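Long-range contacts in putative acetyltransferase Sthe_0691 (Sphaerobacter thermophilus, PDB 3SHP), which probably transfers an acetyl group from acetyl-coenzyme A to an acceptor not yet identified, as a putative GNAT-type acetyltransferase: residues 10-16 / 104-109; 30-36 / 72-77; 36-41 / 85-89; 40-44 / 161-165. All coordinates share one frame; numbering follows the deposited sequence. Where two conformers were deposited one is given.

Contact 1 (10-16 / 104-109); sequences TGPTVYL and EALELV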
loop_
_atom_site.group_PDB
_atom_site.type_symbol
_atom_site.label_atom_id
_atom_site.label_comp_id
_atom_site.label_asym_id
_atom_site.label_seq_id
_atom_site.Cartn_x
_atom_site.Cartn_y
_atom_site.Cartn_z
ATOM N N THR A 10 40.612 -8.821 -5.614
ATOM C CA THR A 10 40.667 -7.682 -6.520
ATOM C C THR A 10 40.925 -8.077 -7.964
ATOM O O THR A 10 41.675 -9.019 -8.245
ATOM C CB THR A 10 41.697 -6.643 -6.077
ATOM O OG1 THR A 10 41.627 -5.530 -6.970
ATOM C CG2 THR A 10 43.099 -7.224 -6.064
ATOM N N GLY A 11 40.260 -7.365 -8.865
ATOM C CA GLY A 11 40.498 -7.523 -10.293
ATOM C C GLY A 11 40.958 -6.196 -10.850
ATOM O O GLY A 11 41.273 -5.291 -10.083
ATOM N N PRO A 12 40.952 -6.056 -12.189
ATOM C CA PRO A 12 41.398 -4.828 -12.881
ATOM C C PRO A 12 40.528 -3.595 -12.581
ATOM O O PRO A 12 41.027 -2.460 -12.628
ATOM C CB PRO A 12 41.286 -5.204 -14.375
ATOM C CG PRO A 12 41.383 -6.708 -14.387
ATOM C CD PRO A 12 40.593 -7.112 -13.141
ATOM N N THR A 13 39.258 -3.814 -12.240
ATOM C CA THR A 13 38.305 -2.715 -12.105
ATOM C C THR A 13 37.700 -2.599 -10.721
ATOM O O THR A 13 37.530 -1.484 -10.220
ATOM C CB THR A 13 37.154 -2.871 -13.109
ATOM O OG1 THR A 13 37.716 -3.114 -14.395
ATOM C CG2 THR A 13 36.373 -1.601 -13.190
ATOM N N VAL A 14 37.331 -3.737 -10.128
ATOM C CA VAL A 14 36.689 -3.743 -8.826
ATOM C C VAL A 14 37.406 -4.641 -7.815
ATOM O O VAL A 14 38.165 -5.525 -8.190
ATOM C CB VAL A 14 35.211 -4.219 -8.916
ATOM C CG1 VAL A 14 34.412 -3.359 -9.949
ATOM C CG2 VAL A 14 35.154 -5.705 -9.241
ATOM N N TYR A 15 37.135 -4.414 -6.538
ATOM C CA TYR A 15 37.529 -5.373 -5.537
ATOM C C TYR A 15 36.392 -5.634 -4.597
ATOM O O TYR A 15 35.466 -4.827 -4.503
ATOM C CB TYR A 15 38.790 -4.953 -4.790
ATOM C CG TYR A 15 38.704 -3.727 -3.927
ATOM C CD1 TYR A 15 38.458 -3.820 -2.550
ATOM C CD2 TYR A 15 38.946 -2.473 -4.468
ATOM C CE1 TYR A 15 38.413 -2.686 -1.750
ATOM C CE2 TYR A 15 38.911 -1.346 -3.684
ATOM C CZ TYR A 15 38.642 -1.455 -2.324
ATOM O OH TYR A 15 38.618 -0.285 -1.573
ATOM N N LEU A 16 36.459 -6.794 -3.952
ATOM C CA LEU A 16 35.462 -7.246 -3.011
ATOM C C LEU A 16 36.078 -7.274 -1.636
ATOM O O LEU A 16 37.229 -7.703 -1.455
ATOM C CB LEU A 16 34.949 -8.649 -3.387
ATOM C CG LEU A 16 33.858 -8.752 -4.474
ATOM C CD1 LEU A 16 34.090 -7.852 -5.657
ATOM C CD2 LEU A 16 33.776 -10.176 -4.967
ATOM N N GLU A 104 32.816 -9.171 -13.487
ATOM C CA GLU A 104 34.141 -9.183 -12.865
ATOM C C GLU A 104 34.023 -9.660 -11.417
ATOM O O GLU A 104 34.810 -10.474 -10.975
ATOM C CB GLU A 104 34.828 -7.813 -12.947
ATOM C CG GLU A 104 36.232 -7.844 -12.350
ATOM C CD GLU A 104 37.058 -6.601 -12.662
ATOM O OE1 GLU A 104 37.082 -6.165 -13.835
ATOM O OE2 GLU A 104 37.693 -6.058 -11.735
ATOM N N ALA A 105 33.017 -9.166 -10.701
ATOM C CA ALA A 105 32.797 -9.558 -9.314
ATOM C C ALA A 105 32.571 -11.074 -9.209
ATOM O O ALA A 105 33.045 -11.714 -8.274
ATOM C CB ALA A 105 31.620 -8.814 -8.733
ATOM N N LEU A 106 31.836 -11.640 -10.159
ATOM C CA LEU A 106 31.590 -13.081 -10.158
ATOM C C LEU A 106 32.892 -13.843 -10.428
ATOM O O LEU A 106 33.154 -14.876 -9.788
ATOM C CB LEU A 106 30.518 -13.459 -11.177
ATOM C CG LEU A 106 30.142 -14.958 -11.255
ATOM C CD1 LEU A 106 29.795 -15.511 -9.876
ATOM C CD2 LEU A 106 28.944 -15.143 -12.156
ATOM N N GLU A 107 33.706 -13.339 -11.360
ATOM C CA GLU A 107 35.028 -13.928 -11.620
ATOM C C GLU A 107 35.880 -13.986 -10.365
ATOM O O GLU A 107 36.627 -14.940 -10.168
ATOM C CB GLU A 107 35.799 -13.141 -12.688
ATOM C CG GLU A 107 35.226 -13.277 -14.080
ATOM C CD GLU A 107 35.968 -12.448 -15.130
ATOM O OE1 GLU A 107 36.642 -11.441 -14.788
ATOM O OE2 GLU A 107 35.855 -12.812 -16.320
ATOM N N LEU A 108 35.784 -12.951 -9.542
ATOM C CA LEU A 108 36.579 -12.839 -8.327
ATOM C C LEU A 108 36.089 -13.747 -7.228
ATOM O O LEU A 108 36.896 -14.399 -6.583
ATOM C CB LEU A 108 36.612 -11.390 -7.809
ATOM C CG LEU A 108 37.135 -10.368 -8.842
ATOM C CD1 LEU A 108 37.146 -8.989 -8.247
ATOM C CD2 LEU A 108 38.523 -10.747 -9.374
ATOM N N VAL A 109 34.779 -13.783 -7.009
ATOM C CA VAL A 109 34.224 -14.453 -5.834
ATOM C C VAL A 109 34.204 -15.987 -5.975
ATOM O O VAL A 109 34.390 -16.683 -4.990
ATOM C CB VAL A 109 32.811 -13.892 -5.451
ATOM C CG1 VAL A 109 31.741 -14.441 -6.355
ATOM C CG2 VAL A 109 32.468 -14.224 -4.001
#
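Glu104, on helix 98-116, reaches across to the turn at Pro12-Val14 and fastens it with charge-assisted hydrogen bonds, while Leu108 and Ala105 pack on the strand that follows. In the polar part, OE2 of Glu104 accepts from two successive backbone amides. Thr13 N lies 2.8 Å from Glu104 OE2 and uses the syn lone pair, with an N-H...O angle of 154°. Val14 N, also 2.8 Å from Glu104 OE2, makes the straighter bond at 169° but comes in from above the carboxylate plane. Glu104 OE1 faces the threonine hydroxyl, 3.2 Å from Thr13 OG1. The glutamate reaches this far because CG stands anti to the backbone N (chi1 -178°) and the chain stays extended beyond it. Gly11 lies close by, where a side chain would run into the carboxylate.

The apolar part lies further along the helix. Leu108 spreads its two methyls against the hairpin: CD1 is 3.6 Å from Gly11 N and 4.0 Å from Val14 CG2, and CD2 lies 3.8 Å from Thr10 O. Leu16 reaches between helix residues, its CD1 4.1 Å from Ala105 CB and its CD2 3.9 Å from Val109 CB. Ile64 of strand 58-66 closes this layer by touching Val14, Leu16 and Ala105.

Strands 9-10 and 14-18 form the small antiparallel hairpin at one end of the sheet, and the helix runs beside it. With both amide hydrogens directed at one carboxylate oxygen, Glu104 is likely to remain ionised and to set the turn's conformation.

Contact 2 (30-36 / 72-77); sequences WFDSRFP and VVGSCR. With SRT (S,R meso-tartaric acid), chain C.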
loop_
_atom_site.group_PDB
_atom_site.type_symbol
_atom_site.label_atom_id
_atom_site.label_comp_id
_atom_site.label_asym_id
_atom_site.label_seq_id
_atom_site.Cartn_x
_atom_site.Cartn_y
_atom_site.Cartn_z
ATOM N N TRP A 30 19.080 2.309 -2.611
ATOM C CA TRP A 30 18.893 1.146 -3.471
ATOM C C TRP A 30 19.199 -0.196 -2.816
ATOM O O TRP A 30 18.792 -1.239 -3.329
ATOM C CB TRP A 30 19.726 1.277 -4.739
ATOM C CG TRP A 30 21.186 1.458 -4.483
ATOM C CD1 TRP A 30 21.825 2.636 -4.247
ATOM C CD2 TRP A 30 22.193 0.430 -4.425
ATOM N NE1 TRP A 30 23.168 2.411 -4.051
ATOM C CE2 TRP A 30 23.422 1.069 -4.165
ATOM C CE3 TRP A 30 22.171 -0.978 -4.562
ATOM C CZ2 TRP A 30 24.626 0.365 -4.046
ATOM C CZ3 TRP A 30 23.368 -1.683 -4.445
ATOM C CH2 TRP A 30 24.584 -1.005 -4.190
ATOM N N PHE A 31 19.941 -0.192 -1.720
ATOM C CA PHE A 31 20.306 -1.471 -1.140
ATOM C C PHE A 31 19.407 -1.809 0.027
ATOM O O PHE A 31 19.348 -1.067 0.995
ATOM C CB PHE A 31 21.756 -1.510 -0.718
ATOM C CG PHE A 31 22.157 -2.825 -0.110
ATOM C CD1 PHE A 31 22.357 -3.937 -0.911
ATOM C CD2 PHE A 31 22.304 -2.954 1.277
ATOM C CE1 PHE A 31 22.715 -5.166 -0.348
ATOM C CE2 PHE A 31 22.676 -4.181 1.854
ATOM C CZ PHE A 31 22.870 -5.290 1.032
ATOM N N ASP A 32 18.718 -2.939 -0.069
ATOM C CA ASP A 32 17.781 -3.336 0.961
ATOM C C ASP A 32 18.571 -4.193 1.929
ATOM O O ASP A 32 19.046 -5.250 1.571
ATOM C CB ASP A 32 16.628 -4.124 0.340
ATOM C CG ASP A 32 15.506 -4.417 1.317
ATOM O OD1 ASP A 32 15.605 -4.067 2.511
ATOM O OD2 ASP A 32 14.488 -4.996 0.871
ATOM N N SER A 33 18.727 -3.702 3.147
ATOM C CA SER A 33 19.427 -4.418 4.192
ATOM C C SER A 33 18.633 -5.565 4.788
ATOM O O SER A 33 19.212 -6.411 5.482
ATOM C CB SER A 33 19.735 -3.456 5.316
ATOM O OG SER A 33 20.877 -2.722 4.958
ATOM N N ARG A 34 17.326 -5.594 4.546
ATOM C CA ARG A 34 16.506 -6.615 5.168
ATOM C C ARG A 34 16.816 -7.963 4.529
ATOM O O ARG A 34 17.258 -8.029 3.374
ATOM C CB ARG A 34 15.021 -6.264 5.072
ATOM C CG ARG A 34 14.661 -4.858 5.599
ATOM C CD ARG A 34 13.205 -4.536 5.228
ATOM N NE ARG A 34 13.013 -4.612 3.771
ATOM C CZ ARG A 34 11.854 -4.474 3.140
ATOM N NH1 ARG A 34 10.742 -4.255 3.824
ATOM N NH2 ARG A 34 11.808 -4.574 1.818
ATOM N N PHE A 35 16.651 -9.026 5.311
ATOM C CA PHE A 35 17.006 -10.349 4.819
ATOM C C PHE A 35 15.957 -10.910 3.882
ATOM O O PHE A 35 14.761 -10.806 4.149
ATOM C CB PHE A 35 17.300 -11.316 5.964
ATOM C CG PHE A 35 18.681 -11.136 6.539
ATOM C CD1 PHE A 35 19.782 -11.784 5.964
ATOM C CD2 PHE A 35 18.889 -10.269 7.619
ATOM C CE1 PHE A 35 21.084 -11.615 6.469
ATOM C CE2 PHE A 35 20.184 -10.080 8.124
ATOM C CZ PHE A 35 21.289 -10.764 7.543
ATOM N N PRO A 36 16.411 -11.493 2.768
ATOM C CA PRO A 36 15.505 -12.281 1.929
ATOM C C PRO A 36 15.410 -13.697 2.521
ATOM O O PRO A 36 16.102 -13.992 3.515
ATOM C CB PRO A 36 16.227 -12.299 0.571
ATOM C CG PRO A 36 17.690 -12.305 0.957
ATOM C CD PRO A 36 17.800 -11.525 2.281
ATOM N N VAL A 72 31.289 2.260 -3.796
ATOM C CA VAL A 72 30.627 0.968 -3.646
ATOM C C VAL A 72 29.601 0.910 -4.778
ATOM O O VAL A 72 28.651 1.708 -4.785
ATOM C CB VAL A 72 29.960 0.838 -2.254
ATOM C CG1 VAL A 72 29.070 -0.439 -2.178
ATOM C CG2 VAL A 72 31.041 0.862 -1.127
ATOM N N VAL A 73 29.815 0.005 -5.738
ATOM C CA VAL A 73 28.979 -0.084 -6.922
ATOM C C VAL A 73 28.003 -1.273 -6.873
ATOM O O VAL A 73 27.117 -1.418 -7.740
ATOM C CB VAL A 73 29.827 -0.116 -8.219
ATOM C CG1 VAL A 73 30.695 1.140 -8.319
ATOM C CG2 VAL A 73 30.687 -1.417 -8.297
ATOM N N GLY A 74 28.144 -2.119 -5.857
ATOM C CA GLY A 74 27.203 -3.185 -5.683
ATOM C C GLY A 74 27.541 -4.015 -4.482
ATOM O O GLY A 74 28.442 -3.666 -3.708
ATOM N N SER A 75 26.824 -5.122 -4.329
ATOM C CA SER A 75 27.037 -6.023 -3.220
ATOM C C SER A 75 26.843 -7.442 -3.708
ATOM O O SER A 75 26.167 -7.693 -4.708
ATOM C CB SER A 75 26.042 -5.724 -2.096
ATOM O OG SER A 75 24.731 -5.969 -2.549
ATOM N N CYS A 76 27.465 -8.375 -3.014
ATOM C CA CYS A 76 27.261 -9.768 -3.316
ATOM C C CYS A 76 26.745 -10.394 -2.038
ATOM O O CYS A 76 27.458 -10.425 -1.015
ATOM C CB CYS A 76 28.572 -10.413 -3.769
ATOM S SG CYS A 76 28.376 -12.192 -4.026
ATOM N N ARG A 77 25.512 -10.888 -2.076
ATOM C CA ARG A 77 24.960 -11.542 -0.896
ATOM C C ARG A 77 25.184 -13.047 -0.933
ATOM O O ARG A 77 24.806 -13.720 -1.885
ATOM C CB ARG A 77 23.481 -11.230 -0.716
ATOM C CG ARG A 77 23.023 -11.660 0.664
ATOM C CD ARG A 77 21.539 -11.424 0.911
ATOM N NE ARG A 77 21.160 -10.019 0.969
ATOM C CZ ARG A 77 21.211 -9.262 2.069
ATOM N NH1 ARG A 77 21.664 -9.760 3.231
ATOM N NH2 ARG A 77 20.798 -7.991 2.006
HETATM O O1 SRT C . 23.070 -14.336 10.790
HETATM O O11 SRT C . 24.863 -14.883 9.685
HETATM C C1 SRT C . 24.012 -14.016 10.028
HETATM C C2 SRT C . 24.080 -12.570 9.527
HETATM O O2 SRT C . 24.902 -12.423 8.355
HETATM C C3 SRT C . 24.649 -11.571 10.540
HETATM O O3 SRT C . 24.637 -12.112 11.863
HETATM C C4 SRT C . 23.917 -10.242 10.481
HETATM O O4 SRT C . 22.701 -10.171 10.801
HETATM O O41 SRT C . 24.560 -9.228 10.119
HETATM O O HOH W 1 21.714 -7.216 4.948
#
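Arg77, on strand 72-80 of the GNAT-like sheet, reaches toward the loop 30-36 that follows helix 21-26, and Phe31, Phe35 and Pro36 gather round its guanidinium. Strand 72-80 carries a classic beta bulge at Val73 and Gly74, and Trp30 reaches it with the far corner of its ring, CH2 3.7 Å from Gly74 CA.

The tight part is the buried middle. Phe31, with CG anti to the backbone N (chi1 180°), plunges towards the strand between Ser75 and Arg77. Its CE1 comes 3.1 Å from Ser75 OG, a buried hydroxyl with no polar partner in the model, though Ser75 has two conformers and the detail is doubtful. Its ring lies nearly parallel to the guanidinium, the planes 9° apart but displaced, and CZ is 3.5 Å from Arg77 NH2. Pro36 covers one face of the same guanidinium, CD 3.9 Å from Arg77 NE. Replacing Arg77 by an alanine would probably leave Phe31 and Pro36 facing a gap and take away the water-mediated tie to Ser33.

The outer side of the loop has fewer contacts to the strand and is more polar. Here Asp32 holds Arg34 in a side-on salt bridge, NE to OD1 and NH2 to OD2, the latter 2.9 Å between Arg34 NH2 and Asp32 OD2; Asp32 OD1 also accepts from Arg34 N, closing an Asx turn. A second subunit covers part of this side. Phe35 meets Trp59 edge-to-face and borders the meso-tartrate, CZ 3.6 Å from O4 of the ligand. Between loop and strand, one water donates to Ser33 O at 2.7 Å and accepts from Arg77 NH1 at 3.1 Å.

Contact 3 (36-41 / 85-89); sequences PVNAAR and ASLRF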
loop_
_atom_site.group_PDB
_atom_site.type_symbol
_atom_site.label_atom_id
_atom_site.label_comp_id
_atom_site.label_asym_id
_atom_site.label_seq_id
_atom_site.Cartn_x
_atom_site.Cartn_y
_atom_site.Cartn_z
ATOM N N PRO A 36 16.411 -11.493 2.768
ATOM C CA PRO A 36 15.505 -12.281 1.929
ATOM C C PRO A 36 15.410 -13.697 2.521
ATOM O O PRO A 36 16.102 -13.992 3.515
ATOM C CB PRO A 36 16.227 -12.299 0.571
ATOM C CG PRO A 36 17.690 -12.305 0.957
ATOM C CD PRO A 36 17.800 -11.525 2.281
ATOM N N VAL A 37 14.583 -14.570 1.943
ATOM C CA VAL A 37 14.507 -15.952 2.482
ATOM C C VAL A 37 15.785 -16.756 2.232
ATOM O O VAL A 37 16.165 -17.592 3.049
ATOM C CB VAL A 37 13.245 -16.747 2.041
ATOM C CG1 VAL A 37 11.984 -16.060 2.577
ATOM C CG2 VAL A 37 13.154 -16.894 0.503
ATOM N N ASN A 38 16.454 -16.479 1.119
ATOM C CA ASN A 38 17.707 -17.150 0.803
ATOM C C ASN A 38 18.476 -16.244 -0.156
ATOM O O ASN A 38 17.958 -15.182 -0.539
ATOM C CB ASN A 38 17.420 -18.523 0.169
ATOM C CG ASN A 38 16.438 -18.422 -0.976
ATOM O OD1 ASN A 38 16.595 -17.597 -1.900
ATOM N ND2 ASN A 38 15.398 -19.239 -0.916
ATOM N N ALA A 39 19.698 -16.632 -0.519
ATOM C CA ALA A 39 20.496 -15.872 -1.489
ATOM C C ALA A 39 20.412 -16.448 -2.906
ATOM O O ALA A 39 20.926 -15.859 -3.842
ATOM C CB ALA A 39 21.953 -15.788 -1.040
ATOM N N ALA A 40 19.800 -17.612 -3.071
ATOM C CA ALA A 40 19.443 -18.099 -4.413
ATOM C C ALA A 40 18.118 -18.841 -4.337
ATOM O O ALA A 40 18.026 -19.925 -3.734
ATOM C CB ALA A 40 20.540 -18.972 -5.028
ATOM N N ARG A 41 17.119 -18.209 -4.960
ATOM C CA ARG A 41 15.716 -18.582 -5.048
ATOM C C ARG A 41 15.306 -20.019 -5.416
ATOM O O ARG A 41 14.254 -20.500 -4.982
ATOM C CB ARG A 41 15.157 -17.748 -6.199
ATOM C CG ARG A 41 14.171 -16.823 -5.837
ATOM C CD ARG A 41 13.956 -15.934 -7.036
ATOM N NE ARG A 41 14.978 -14.896 -7.022
ATOM C CZ ARG A 41 14.793 -13.628 -7.393
ATOM N NH1 ARG A 41 15.827 -12.786 -7.324
ATOM N NH2 ARG A 41 13.588 -13.199 -7.800
ATOM N N ALA A 85 26.914 -23.037 -0.977
ATOM C CA ALA A 85 27.002 -21.591 -1.006
ATOM C C ALA A 85 26.058 -21.094 -2.085
ATOM O O ALA A 85 26.096 -21.587 -3.213
ATOM C CB ALA A 85 28.404 -21.154 -1.313
ATOM N N SER A 86 25.200 -20.143 -1.718
ATOM C CA SER A 86 24.237 -19.543 -2.619
ATOM C C SER A 86 24.475 -18.039 -2.627
ATOM O O SER A 86 24.769 -17.450 -1.589
ATOM C CB SER A 86 22.815 -19.859 -2.148
ATOM O OG SER A 86 22.633 -21.262 -2.042
ATOM N N LEU A 87 24.346 -17.416 -3.789
ATOM C CA LEU A 87 24.627 -15.988 -3.909
ATOM C C LEU A 87 23.888 -15.275 -5.021
ATOM O O LEU A 87 23.474 -15.877 -6.017
ATOM C CB LEU A 87 26.111 -15.728 -4.087
ATOM C CG LEU A 87 26.836 -16.439 -5.205
ATOM C CD1 LEU A 87 27.876 -15.501 -5.788
ATOM C CD2 LEU A 87 27.490 -17.726 -4.662
ATOM N N ARG A 88 23.740 -13.980 -4.824
ATOM C CA ARG A 88 23.114 -13.108 -5.793
ATOM C C ARG A 88 23.789 -11.746 -5.684
ATOM O O ARG A 88 24.428 -11.441 -4.674
ATOM C CB ARG A 88 21.589 -13.024 -5.549
ATOM C CG ARG A 88 21.085 -12.141 -4.384
ATOM C CD ARG A 88 19.553 -11.757 -4.547
ATOM N NE ARG A 88 18.694 -12.950 -4.597
ATOM C CZ ARG A 88 18.205 -13.584 -3.527
ATOM N NH1 ARG A 88 17.472 -14.690 -3.680
ATOM N NH2 ARG A 88 18.448 -13.121 -2.298
ATOM N N PHE A 89 23.667 -10.942 -6.720
ATOM C CA PHE A 89 24.340 -9.649 -6.766
ATOM C C PHE A 89 23.281 -8.570 -6.818
ATOM O O PHE A 89 22.219 -8.775 -7.414
ATOM C CB PHE A 89 25.218 -9.540 -8.021
ATOM C CG PHE A 89 26.310 -10.572 -8.089
ATOM C CD1 PHE A 89 27.554 -10.325 -7.526
ATOM C CD2 PHE A 89 26.087 -11.794 -8.707
ATOM C CE1 PHE A 89 28.568 -11.274 -7.583
ATOM C CE2 PHE A 89 27.091 -12.763 -8.761
ATOM C CZ PHE A 89 28.345 -12.497 -8.204
HETATM O O HOH W 2 15.053 -15.336 -2.030
HETATM O O HOH W 3 19.995 -21.828 -3.150
#
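Arg88 sends its guanidinium against the loop 36-41 and grips the carbonyl of Asn38. NH2 makes the main bond, 2.8 Å to Asn38 O, in the carbonyl plane and on a lone pair; NH1 adds a weak second one to the same oxygen. The carbonyl oxygen of Ala39 lies over the centre of one face of the guanidinium, 3.5 Å above the plane. At the edge, Pro36 CG comes within 3.4 Å of Arg88 NH2. A water accepts from Arg88 NH1 and donates to Asn38 OD1, tying the asparagine side chain to the same group.

Beyond the arginine, Ala39 CB presses on the strand backbone 3.3 Å from Ser86 O, and Ala40 CB meets Ser86 CB at 3.8 Å. A second water joins Ala40 O to Ser86 OG.

The outer shell fixes the arginine's rotation: a bend at chi3 (59°) turns the head back toward the loop, and NE forms a salt bridge with Glu125. The same carboxylate pairs with Arg41 NE, consistent with the two guanidinium groups lying close together. With a leucine in place of Arg88, Asn38 O would probably lose both its bonds and Glu125 one of its two cations. Arg88 thus links irregular loop and strand through its side chain, where no backbone bond joins the two segments, and Glu125 probably balances both charges, OE1 serving Arg88 and OE2 Arg41.

Contact 4 (40-44 / 161-165); sequences ARAEA and LLIYQ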
loop_
_atom_site.group_PDB
_atom_site.type_symbol
_atom_site.label_atom_id
_atom_site.label_comp_id
_atom_site.label_asym_id
_atom_site.label_seq_id
_atom_site.Cartn_x
_atom_site.Cartn_y
_atom_site.Cartn_z
ATOM N N ALA A 40 19.800 -17.612 -3.071
ATOM C CA ALA A 40 19.443 -18.099 -4.413
ATOM C C ALA A 40 18.118 -18.841 -4.337
ATOM O O ALA A 40 18.026 -19.925 -3.734
ATOM C CB ALA A 40 20.540 -18.972 -5.028
ATOM N N ARG A 41 17.119 -18.209 -4.960
ATOM C CA ARG A 41 15.716 -18.582 -5.048
ATOM C C ARG A 41 15.306 -20.019 -5.416
ATOM O O ARG A 41 14.254 -20.500 -4.982
ATOM C CB ARG A 41 15.157 -17.748 -6.199
ATOM C CG ARG A 41 14.171 -16.823 -5.837
ATOM C CD ARG A 41 13.956 -15.934 -7.036
ATOM N NE ARG A 41 14.978 -14.896 -7.022
ATOM C CZ ARG A 41 14.793 -13.628 -7.393
ATOM N NH1 ARG A 41 15.827 -12.786 -7.324
ATOM N NH2 ARG A 41 13.588 -13.199 -7.800
ATOM N N ALA A 42 16.063 -20.620 -6.331
ATOM C CA ALA A 42 15.790 -21.963 -6.805
ATOM C C ALA A 42 17.108 -22.664 -6.989
ATOM O O ALA A 42 18.154 -22.014 -7.080
ATOM C CB ALA A 42 15.054 -21.905 -8.112
ATOM N N GLU A 43 17.062 -23.992 -7.082
ATOM C CA GLU A 43 18.277 -24.789 -7.197
ATOM C C GLU A 43 17.844 -26.181 -7.658
ATOM O O GLU A 43 16.699 -26.578 -7.422
ATOM C CB GLU A 43 18.992 -24.850 -5.837
ATOM C CG GLU A 43 18.109 -25.439 -4.737
ATOM C CD GLU A 43 18.606 -25.194 -3.326
ATOM O OE1 GLU A 43 18.686 -26.202 -2.576
ATOM O OE2 GLU A 43 18.856 -24.015 -2.935
ATOM N N ALA A 44 18.729 -26.918 -8.319
ATOM C CA ALA A 44 18.426 -28.329 -8.605
ATOM C C ALA A 44 18.012 -29.029 -7.317
ATOM O O ALA A 44 18.566 -28.743 -6.247
ATOM C CB ALA A 44 19.629 -29.046 -9.201
ATOM N N LEU A 161 14.911 -15.569 -14.971
ATOM C CA LEU A 161 16.007 -15.719 -14.028
ATOM C C LEU A 161 16.587 -17.117 -14.211
ATOM O O LEU A 161 15.842 -18.109 -14.215
ATOM C CB LEU A 161 15.522 -15.566 -12.591
ATOM C CG LEU A 161 16.666 -15.614 -11.561
ATOM C CD1 LEU A 161 17.673 -14.478 -11.851
ATOM C CD2 LEU A 161 16.151 -15.591 -10.087
ATOM N N LEU A 162 17.906 -17.194 -14.345
ATOM C CA LEU A 162 18.584 -18.463 -14.488
ATOM C C LEU A 162 19.334 -18.740 -13.219
ATOM O O LEU A 162 19.817 -17.810 -12.586
ATOM C CB LEU A 162 19.563 -18.419 -15.667
ATOM C CG LEU A 162 18.965 -18.059 -17.036
ATOM C CD1 LEU A 162 20.029 -18.090 -18.157
ATOM C CD2 LEU A 162 17.842 -19.013 -17.332
ATOM N N ILE A 163 19.423 -20.013 -12.837
ATOM C CA ILE A 163 20.232 -20.425 -11.695
ATOM C C ILE A 163 21.376 -21.284 -12.201
ATOM O O ILE A 163 21.154 -22.363 -12.779
ATOM C CB ILE A 163 19.437 -21.261 -10.681
ATOM C CG1 ILE A 163 18.109 -20.587 -10.323
ATOM C CG2 ILE A 163 20.307 -21.571 -9.453
ATOM C CD1 ILE A 163 18.262 -19.292 -9.504
ATOM N N TYR A 164 22.595 -20.794 -11.992
ATOM C CA TYR A 164 23.799 -21.493 -12.411
ATOM C C TYR A 164 24.367 -22.202 -11.201
ATOM O O TYR A 164 24.338 -21.658 -10.094
ATOM C CB TYR A 164 24.834 -20.497 -12.979
ATOM C CG TYR A 164 24.685 -20.284 -14.465
ATOM C CD1 TYR A 164 23.560 -19.641 -14.984
ATOM C CD2 TYR A 164 25.660 -20.727 -15.354
ATOM C CE1 TYR A 164 23.401 -19.463 -16.343
ATOM C CE2 TYR A 164 25.520 -20.540 -16.738
ATOM C CZ TYR A 164 24.392 -19.897 -17.211
ATOM O OH TYR A 164 24.217 -19.685 -18.561
ATOM N N GLN A 165 24.891 -23.406 -11.425
ATOM C CA GLN A 165 25.427 -24.246 -10.351
ATOM C C GLN A 165 26.686 -24.978 -10.753
ATOM O O GLN A 165 26.892 -25.299 -11.928
ATOM C CB GLN A 165 24.373 -25.264 -9.894
ATOM C CG GLN A 165 23.199 -24.614 -9.143
ATOM C CD GLN A 165 22.318 -25.645 -8.432
ATOM O OE1 GLN A 165 21.577 -26.408 -9.075
ATOM N NE2 GLN A 165 22.388 -25.666 -7.108
HETATM O O HOH W 4 20.942 -27.660 -5.579
#
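The short strand 43-44, with the loop leading into it, lies against strand 157-167 near the far end of the sheet, and Leu161, Ile163 and Gln165 direct their side chains at it. Glu43 also pairs in an antiparallel ladder with a strand of a third subunit, so beta structure continues into the neighbouring chain at this edge.

The polar grip is at Gln165. Its OE1 accepts from Ala44 N at 3.0 Å, with the donor 37° above the plane of the side-chain carbonyl and the N-H...O angle at 159°. A water donates to Ala44 O at 2.7 Å and accepts from Gln165 NE2 at 2.9 Å, so the amide holds both backbone polar atoms of Ala44, one of them through the water. Thr123 is a further partner of Gln165 NE2 and helps fix which way the amide is turned.

In the middle, Ile163 packs against the peptide of Ala42. CG2, the branch anti to the backbone N, touches Ala42 O at 3.2 Å, while CG1 meets Ala42 CB at 4.0 Å.

Towards the other end, Leu161 CD2 lies over one face of the Arg41 guanidinium, 3.4 Å from Arg41 NE and displaced toward the rim. The two side chains cross at about a right angle, and the Arg41 charge keeps its Glu125 partner. Glu43 turns its carboxylate outward to a salt bridge with Arg149 of the third subunit. Such a short strand, held by side chains of its own chain and extended along its edge by another, is typical of a sheet continued across an oligomer interface.

In the fold
All four contacts reach the same mixed sheet, and they differ in depth. Contact 3 is the most buried and lies nearest the chain's centre; contacts 1, 2 and 4 are partly buried. Contacts 1 and 4 sit on opposite sides of that centre: contact 1 joins helix 98-116 to a hairpin and touches no other subunit, while contacts 2 and 3 meet a second subunit and contacts 3 and 4 a third. Contacts 2 and 3 share Pro36 and use neighbouring strands, 72-80 and 84-91, with Arg77 N probably hydrogen-bonded to Arg88 O. Their arginines reach toward one continuous loop, in contact 2 mostly among rings and in contact 3 onto a carbonyl. Contact 1 relies on a carboxylate, contact 4 on a neutral amide.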